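Local structure of glucosamine-6-phosphate deaminase (Thermotoga maritima, 1J5X) at residues R109-E115 / K338-L342; R129-I135 / S145-F151; K255-G261 / E282-A288. The protein is a SIS-domain protein of the alpha/beta class, built on parallel beta sheets flanked by helices. All coordinates share one frame. Residue numbers count along the deposited sequence, not the author numbering.

In the fold
Contacts 1 and 2 lie in the same half of the chain and touch. Their centres are 14 Å apart. Contact 2 is two strands of the five-stranded parallel sheet of the SIS domain. Contact 1 lies at one end of that sheet, where the loop after strand 102-107 enters helix 114-125. This helix leads into strand 128-134 of contact 2, and R109 O meets T134 OG1 and I135 N. Contact 3 belongs to the other, four-stranded parallel sheet. Its centre is 44 Å from that of contact 2, on the opposite side of the chain's centre, and 38 Å from that of contact 1. Along the sequence, contact 2 closes before contact 3 opens. Contact 1 spans both: after the second sheet the chain end returns to the SIS half.

Contact 1 of 3, residues R109-E115 / K338-L342; sequences RTGNTTE and KTVVL
Loop 109-113 leads into helix 114-125. Beside it runs the C-terminal tail: K338 is helical in phi/psi, 339-341 are extended. CA atoms of T113 and V340 are 5.4 Å apart, those of T114 and V341 5.0 Å. R109 puts NH2 3.6 Å from K338 CG; its charge is met by E155. Water 1 joins R109 NH2 to K338 O (both 2.9 Å). T110 (chi1 p) hydrogen-bonds through OG1 to T339 OG1 at 2.7 Å. G111 turns the chain at positive phi. N112 CB touches T339 CG2 at 3.8 Å. N-cap T113 bonds S108 and water 2 through OG1, not the helix. T114 (chi1 m) gives N to V340 O (3.3 Å) and accepts L342 N on OG1 (3.1 Å). Water 3 bridges E115 N (3.0 Å) and V340 O (2.8 Å); E115 CG packs on L342 CD1 (3.7 Å). The tail thus lies along the helix N-terminus, in the same direction, where the loop after strand 102-107 passes strand 128-134.

Contact 2 of 3, residues R129-I135 / S145-F151; sequences RTIGITI and SDLPLVF
The strand segments 129-134 and 147-150 run parallel, with 16° between their axes. With helix 140-144 they form a beta-alpha-beta unit at the sheet edge. Bridges pair I131 with L147, G132 with P148, I133 with L149 and T134 with V150. The backbone hydrogen bonds run L147 N to T130 O (2.8 Å), G132 N to L147 O (2.8 Å), L149 N to G132 O (2.9 Å), a weak T134 N to L149 O (3.4 Å), and F151 N to T134 O (2.9 Å). On one face I131, I133, L147 and L149 interlock: I133 CD1 (chi2 m) meets L149 CD2 at 3.4 Å, and I133 CG2 meets F151 CE1 at 3.6 Å. On the other face G132 leaves a hollow filled by S145, whose OG bonds L141 O; a CB there would clash with OG. D146 OD2 accepts T130 N (2.9 Å), and T130 OG1, also bonded to N120, accepts D146 N (3.1 Å). Polar side chains extend the backbone pairing; the I131, I133, L147, L149 face is apolar.

Contact 3 of 3, residues K255-G261 / E282-A288; sequences KALVKKG and ELESLGA
Segment 255-261 opens on the last residues of a 3-10 segment, 255-257, and then runs as a loop towards strand 262-267. Segment 282-288 is the end of helix 273-285, closed by a Schellman motif before strand 289-293. The contact lies at the surface of the alpha/beta half built on the four-stranded parallel sheet. V258 N bonds K255 O at 2.9 Å and closes the 3-10 turn. In the motif, A288 N reaches L283 O at 3.1 Å and G287 N reaches E284 O at 2.9 Å. G287 has phi 113°, and the loop presses close to it: the CA atoms of K260 and G287 are 4.4 Å apart. A CB on G287 would clash with K260 N.

V258 (chi1 t) is the main apolar knob. Its CG1 lies 3.9 Å from L286 CB and 3.7 Å from A288 CB, and its CG2 is 4.5 Å from L283 CD2. Y250 also touches V258 and L283. L286 (m, t) points towards the loop, and its CD1 lies 4.2 Å from K255 CD. K255 extends over the helix end with chi1 p and the later angles t. E282 OE1 has a second partner, R251, in a salt bridge. S285 OG bonds back to E282 O at 2.7 Å. K260 CA makes a CA-H...O contact with G287 O at 3.3 Å. The one charged link between the segments is the salt bridge of K255 NZ to E282 OE2, at 2.7 Å.

Contact 1 of 3, residues R109-E115 / K338-L342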
# COMPACT_ATOMS: atom_id res chain seq x y z
N ARG A 109 9.65 -8.46 -1.39
CA ARG A 109 9.40 -9.10 -0.09
C ARG A 109 10.26 -10.36 0.05
O ARG A 109 11.00 -10.50 1.02
CB ARG A 109 7.94 -9.46 0.01
CG ARG A 109 7.57 -10.21 1.32
CD ARG A 109 6.07 -10.41 1.42
NE ARG A 109 5.48 -11.06 0.24
CZ ARG A 109 4.36 -11.78 0.27
NH1 ARG A 109 3.72 -11.96 1.42
NH2 ARG A 109 3.83 -12.26 -0.85
N THR A 110 10.18 -11.27 -0.94
CA THR A 110 10.97 -12.53 -0.85
C THR A 110 12.43 -12.27 -1.17
O THR A 110 13.34 -13.06 -0.84
CB THR A 110 10.46 -13.65 -1.84
OG1 THR A 110 10.67 -13.21 -3.18
CG2 THR A 110 8.98 -13.99 -1.60
N GLY A 111 12.69 -11.13 -1.82
CA GLY A 111 14.05 -10.74 -2.18
C GLY A 111 14.61 -11.48 -3.41
O GLY A 111 15.75 -11.30 -3.78
N ASN A 112 13.78 -12.27 -4.07
CA ASN A 112 14.29 -13.03 -5.20
C ASN A 112 13.54 -12.75 -6.52
O ASN A 112 13.76 -13.42 -7.54
CB ASN A 112 14.27 -14.54 -4.84
CG ASN A 112 15.36 -14.91 -3.82
OD1 ASN A 112 16.53 -14.31 -3.95
ND2 ASN A 112 15.13 -15.78 -2.94
N THR A 113 12.69 -11.72 -6.50
CA THR A 113 11.90 -11.32 -7.68
C THR A 113 12.86 -10.97 -8.83
O THR A 113 13.66 -10.04 -8.73
CB THR A 113 11.00 -10.10 -7.33
OG1 THR A 113 10.25 -10.45 -6.16
CG2 THR A 113 10.04 -9.79 -8.46
N THR A 114 12.79 -11.76 -9.90
CA THR A 114 13.72 -11.59 -11.00
C THR A 114 13.83 -10.17 -11.55
O THR A 114 14.94 -9.66 -11.73
CB THR A 114 13.40 -12.50 -12.16
OG1 THR A 114 13.24 -13.87 -11.70
CG2 THR A 114 14.55 -12.46 -13.14
N GLU A 115 12.69 -9.55 -11.78
CA GLU A 115 12.68 -8.18 -12.32
C GLU A 115 13.38 -7.19 -11.39
O GLU A 115 14.03 -6.26 -11.85
CB GLU A 115 11.23 -7.79 -12.56
CG GLU A 115 10.63 -8.50 -13.75
CD GLU A 115 9.12 -8.44 -13.69
OE1 GLU A 115 8.60 -7.30 -13.89
OE2 GLU A 115 8.45 -9.46 -13.40
N LYS A 338 4.59 -16.75 -4.72
CA LYS A 338 5.18 -15.71 -3.85
C LYS A 338 6.32 -14.99 -4.57
O LYS A 338 6.40 -13.75 -4.59
CB LYS A 338 5.70 -16.32 -2.55
CG LYS A 338 5.33 -15.54 -1.27
CD LYS A 338 6.32 -15.79 -0.12
CE LYS A 338 5.84 -15.14 1.19
NZ LYS A 338 6.83 -15.22 2.32
N THR A 339 7.22 -15.75 -5.18
CA THR A 339 8.33 -15.15 -5.90
C THR A 339 8.06 -15.29 -7.38
O THR A 339 7.92 -16.43 -7.89
CB THR A 339 9.68 -15.82 -5.55
OG1 THR A 339 9.95 -15.63 -4.17
CG2 THR A 339 10.83 -15.16 -6.31
N VAL A 340 7.94 -14.15 -8.08
CA VAL A 340 7.71 -14.16 -9.53
C VAL A 340 9.09 -14.16 -10.23
O VAL A 340 9.88 -13.22 -10.13
CB VAL A 340 6.84 -12.94 -9.95
CG1 VAL A 340 6.69 -12.88 -11.45
CG2 VAL A 340 5.46 -13.03 -9.27
N VAL A 341 9.36 -15.25 -10.95
CA VAL A 341 10.66 -15.50 -11.60
C VAL A 341 10.55 -15.70 -13.10
O VAL A 341 9.82 -16.60 -13.53
CB VAL A 341 11.31 -16.79 -11.02
CG1 VAL A 341 12.65 -17.10 -11.71
CG2 VAL A 341 11.49 -16.63 -9.50
N LEU A 342 11.28 -14.90 -13.88
CA LEU A 342 11.23 -14.99 -15.34
C LEU A 342 12.36 -15.89 -15.89
O LEU A 342 13.33 -16.17 -15.12
CB LEU A 342 11.39 -13.61 -15.97
CG LEU A 342 10.40 -12.53 -15.54
CD1 LEU A 342 10.77 -11.26 -16.24
CD2 LEU A 342 8.97 -12.95 -15.88
OXT LEU A 342 12.25 -16.26 -17.09
O HOH W 1 5.79 -11.52 -2.89
O HOH W 2 7.96 -11.89 -6.48
O HOH W 3 10.10 -11.01 -11.77

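Contact 2 of 3, residues R129-I135 / S145-F151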
# COMPACT_ATOMS: atom_id res chain seq x y z
N ARG A 129 23.13 4.10 -6.31
CA ARG A 129 23.34 3.22 -5.17
C ARG A 129 21.96 2.64 -4.80
O ARG A 129 20.93 3.36 -4.76
CB ARG A 129 23.94 3.99 -4.00
CG ARG A 129 24.19 3.06 -2.81
CD ARG A 129 24.97 3.71 -1.70
NE ARG A 129 26.28 4.17 -2.13
CZ ARG A 129 27.27 4.45 -1.27
NH1 ARG A 129 27.07 4.30 0.05
NH2 ARG A 129 28.45 4.87 -1.72
N THR A 130 21.92 1.33 -4.55
CA THR A 130 20.66 0.67 -4.25
C THR A 130 20.44 0.23 -2.82
O THR A 130 21.36 -0.30 -2.13
CB THR A 130 20.44 -0.57 -5.18
OG1 THR A 130 21.48 -1.56 -4.89
CG2 THR A 130 20.57 -0.16 -6.66
N ILE A 131 19.21 0.43 -2.37
CA ILE A 131 18.81 0.01 -1.04
C ILE A 131 17.89 -1.18 -1.23
O ILE A 131 16.88 -1.08 -1.92
CB ILE A 131 18.07 1.11 -0.29
CG1 ILE A 131 19.05 2.26 0.05
CG2 ILE A 131 17.44 0.53 0.98
CD1 ILE A 131 18.27 3.58 0.33
N GLY A 132 18.23 -2.32 -0.59
CA GLY A 132 17.42 -3.50 -0.77
C GLY A 132 16.37 -3.73 0.28
O GLY A 132 16.67 -4.26 1.35
N ILE A 133 15.11 -3.43 -0.01
CA ILE A 133 14.08 -3.64 1.00
C ILE A 133 13.50 -5.04 0.82
O ILE A 133 12.88 -5.32 -0.21
CB ILE A 133 12.95 -2.64 0.81
CG1 ILE A 133 13.51 -1.21 0.92
CG2 ILE A 133 11.79 -2.89 1.80
CD1 ILE A 133 13.98 -0.80 2.32
N THR A 134 13.62 -5.90 1.85
CA THR A 134 13.09 -7.26 1.72
C THR A 134 12.86 -7.80 3.14
O THR A 134 13.34 -7.20 4.11
CB THR A 134 14.17 -8.17 1.03
OG1 THR A 134 13.70 -9.53 0.95
CG2 THR A 134 15.41 -8.13 1.74
N ILE A 135 12.10 -8.90 3.27
CA ILE A 135 11.96 -9.46 4.62
C ILE A 135 12.82 -10.72 4.73
O ILE A 135 12.84 -11.37 5.76
CB ILE A 135 10.47 -9.83 5.01
CG1 ILE A 135 9.90 -10.96 4.15
CG2 ILE A 135 9.59 -8.61 4.86
CD1 ILE A 135 8.49 -11.30 4.56
N SER A 145 22.16 -5.91 -3.21
CA SER A 145 21.91 -4.47 -3.17
C SER A 145 23.11 -3.86 -2.45
O SER A 145 23.83 -4.55 -1.70
CB SER A 145 20.61 -4.18 -2.41
OG SER A 145 20.65 -4.65 -1.05
N ASP A 146 23.34 -2.56 -2.66
CA ASP A 146 24.42 -1.88 -2.00
C ASP A 146 24.20 -1.72 -0.50
O ASP A 146 25.16 -1.79 0.29
CB ASP A 146 24.61 -0.48 -2.58
CG ASP A 146 25.14 -0.49 -3.99
OD1 ASP A 146 26.09 -1.26 -4.25
OD2 ASP A 146 24.64 0.27 -4.84
N LEU A 147 22.95 -1.51 -0.10
CA LEU A 147 22.58 -1.24 1.29
C LEU A 147 21.31 -2.04 1.59
O LEU A 147 20.17 -1.58 1.34
CB LEU A 147 22.29 0.27 1.46
CG LEU A 147 23.45 1.26 1.24
CD1 LEU A 147 22.93 2.69 1.15
CD2 LEU A 147 24.44 1.15 2.38
N PRO A 148 21.48 -3.26 2.07
CA PRO A 148 20.30 -4.06 2.37
C PRO A 148 19.59 -3.55 3.61
O PRO A 148 20.23 -3.05 4.53
CB PRO A 148 20.88 -5.48 2.57
CG PRO A 148 22.27 -5.17 3.08
CD PRO A 148 22.73 -4.06 2.19
N LEU A 149 18.28 -3.67 3.63
CA LEU A 149 17.48 -3.23 4.77
C LEU A 149 16.48 -4.34 4.92
O LEU A 149 15.42 -4.34 4.29
CB LEU A 149 16.76 -1.90 4.46
CG LEU A 149 15.76 -1.43 5.52
CD1 LEU A 149 16.37 -1.62 6.92
CD2 LEU A 149 15.38 0.04 5.27
N VAL A 150 16.83 -5.34 5.74
CA VAL A 150 15.96 -6.45 5.94
C VAL A 150 14.98 -6.16 7.09
O VAL A 150 15.40 -5.82 8.20
CB VAL A 150 16.79 -7.71 6.27
CG1 VAL A 150 15.85 -8.91 6.33
CG2 VAL A 150 17.87 -7.92 5.19
N PHE A 151 13.69 -6.31 6.83
CA PHE A 151 12.66 -6.05 7.84
C PHE A 151 12.37 -7.28 8.64
O PHE A 151 12.15 -8.35 8.06
CB PHE A 151 11.38 -5.57 7.20
CG PHE A 151 11.47 -4.16 6.75
CD1 PHE A 151 12.30 -3.83 5.69
CD2 PHE A 151 10.81 -3.17 7.45
CE1 PHE A 151 12.51 -2.51 5.31
CE2 PHE A 151 10.99 -1.81 7.09
CZ PHE A 151 11.87 -1.50 6.01

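Contact 3 of 3, residues K255-G261 / E282-A288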
# COMPACT_ATOMS: atom_id res chain seq x y z
N LYS A 255 -17.13 6.53 -13.89
CA LYS A 255 -18.41 6.28 -13.18
C LYS A 255 -19.50 5.76 -14.13
O LYS A 255 -20.62 5.41 -13.72
CB LYS A 255 -18.86 7.52 -12.47
CG LYS A 255 -19.09 8.69 -13.38
CD LYS A 255 -19.98 9.74 -12.70
CE LYS A 255 -20.20 10.89 -13.64
NZ LYS A 255 -21.11 12.00 -13.13
N ALA A 256 -19.18 5.72 -15.42
CA ALA A 256 -20.16 5.17 -16.35
C ALA A 256 -20.52 3.74 -15.93
O ALA A 256 -21.66 3.26 -16.21
CB ALA A 256 -19.57 5.16 -17.82
N LEU A 257 -19.61 3.02 -15.28
CA LEU A 257 -19.88 1.65 -14.88
C LEU A 257 -20.72 1.50 -13.63
O LEU A 257 -21.12 0.38 -13.27
CB LEU A 257 -18.61 0.90 -14.57
CG LEU A 257 -17.68 0.57 -15.70
CD1 LEU A 257 -16.54 -0.21 -15.15
CD2 LEU A 257 -18.43 -0.24 -16.75
N VAL A 258 -20.98 2.62 -12.97
CA VAL A 258 -21.68 2.47 -11.69
C VAL A 258 -23.13 1.99 -11.81
O VAL A 258 -23.90 2.49 -12.63
CB VAL A 258 -21.78 3.77 -10.89
CG1 VAL A 258 -22.58 3.50 -9.56
CG2 VAL A 258 -20.34 4.28 -10.50
N LYS A 259 -23.46 1.04 -10.96
CA LYS A 259 -24.82 0.50 -10.84
C LYS A 259 -24.92 -0.23 -9.51
O LYS A 259 -23.92 -0.39 -8.81
CB LYS A 259 -25.17 -0.42 -12.00
CG LYS A 259 -24.29 -1.64 -12.16
CD LYS A 259 -24.68 -2.36 -13.46
CE LYS A 259 -24.01 -3.72 -13.56
NZ LYS A 259 -24.22 -4.46 -12.29
N LYS A 260 -26.13 -0.65 -9.12
CA LYS A 260 -26.28 -1.36 -7.87
C LYS A 260 -25.28 -2.46 -8.00
O LYS A 260 -25.18 -3.09 -9.05
CB LYS A 260 -27.71 -1.95 -7.75
CG LYS A 260 -27.89 -2.87 -6.55
CD LYS A 260 -29.36 -3.28 -6.37
CE LYS A 260 -30.19 -2.11 -5.81
NZ LYS A 260 -29.89 -1.83 -4.37
N GLY A 261 -24.51 -2.70 -6.94
CA GLY A 261 -23.50 -3.74 -7.00
C GLY A 261 -22.11 -3.11 -6.93
O GLY A 261 -21.14 -3.78 -6.63
N GLU A 282 -23.54 11.74 -5.12
CA GLU A 282 -23.69 11.53 -6.56
C GLU A 282 -23.58 10.03 -6.90
O GLU A 282 -24.48 9.47 -7.56
CB GLU A 282 -22.68 12.40 -7.31
CG GLU A 282 -22.76 12.27 -8.84
CD GLU A 282 -21.63 13.00 -9.54
OE1 GLU A 282 -21.38 14.16 -9.21
OE2 GLU A 282 -21.01 12.39 -10.44
N LEU A 283 -22.55 9.36 -6.43
CA LEU A 283 -22.41 7.95 -6.71
C LEU A 283 -23.58 7.15 -6.13
O LEU A 283 -24.03 6.15 -6.71
CB LEU A 283 -21.10 7.41 -6.14
CG LEU A 283 -19.88 8.15 -6.70
CD1 LEU A 283 -18.61 7.51 -6.18
CD2 LEU A 283 -19.94 8.14 -8.23
N GLU A 284 -24.05 7.56 -4.95
CA GLU A 284 -25.17 6.86 -4.30
C GLU A 284 -26.42 6.96 -5.19
O GLU A 284 -27.17 6.00 -5.35
CB GLU A 284 -25.42 7.46 -2.88
CG GLU A 284 -24.47 6.84 -1.81
CD GLU A 284 -24.55 7.51 -0.42
OE1 GLU A 284 -25.09 8.61 -0.34
OE2 GLU A 284 -24.03 6.93 0.56
N SER A 285 -26.62 8.12 -5.78
CA SER A 285 -27.79 8.31 -6.62
C SER A 285 -27.72 7.50 -7.90
O SER A 285 -28.73 7.36 -8.60
CB SER A 285 -27.97 9.79 -6.95
OG SER A 285 -27.07 10.22 -7.97
N LEU A 286 -26.54 6.94 -8.20
CA LEU A 286 -26.39 6.13 -9.40
C LEU A 286 -26.44 4.68 -9.01
O LEU A 286 -26.32 3.81 -9.88
CB LEU A 286 -25.03 6.44 -10.07
CG LEU A 286 -24.86 7.91 -10.45
CD1 LEU A 286 -23.46 8.12 -11.06
CD2 LEU A 286 -25.94 8.32 -11.42
N GLY A 287 -26.58 4.38 -7.72
CA GLY A 287 -26.67 3.00 -7.32
C GLY A 287 -25.54 2.42 -6.50
O GLY A 287 -25.62 1.32 -5.99
N ALA A 288 -24.46 3.15 -6.34
CA ALA A 288 -23.35 2.60 -5.57
C ALA A 288 -23.56 2.62 -4.05
O ALA A 288 -24.33 3.40 -3.55
CB ALA A 288 -22.06 3.42 -5.86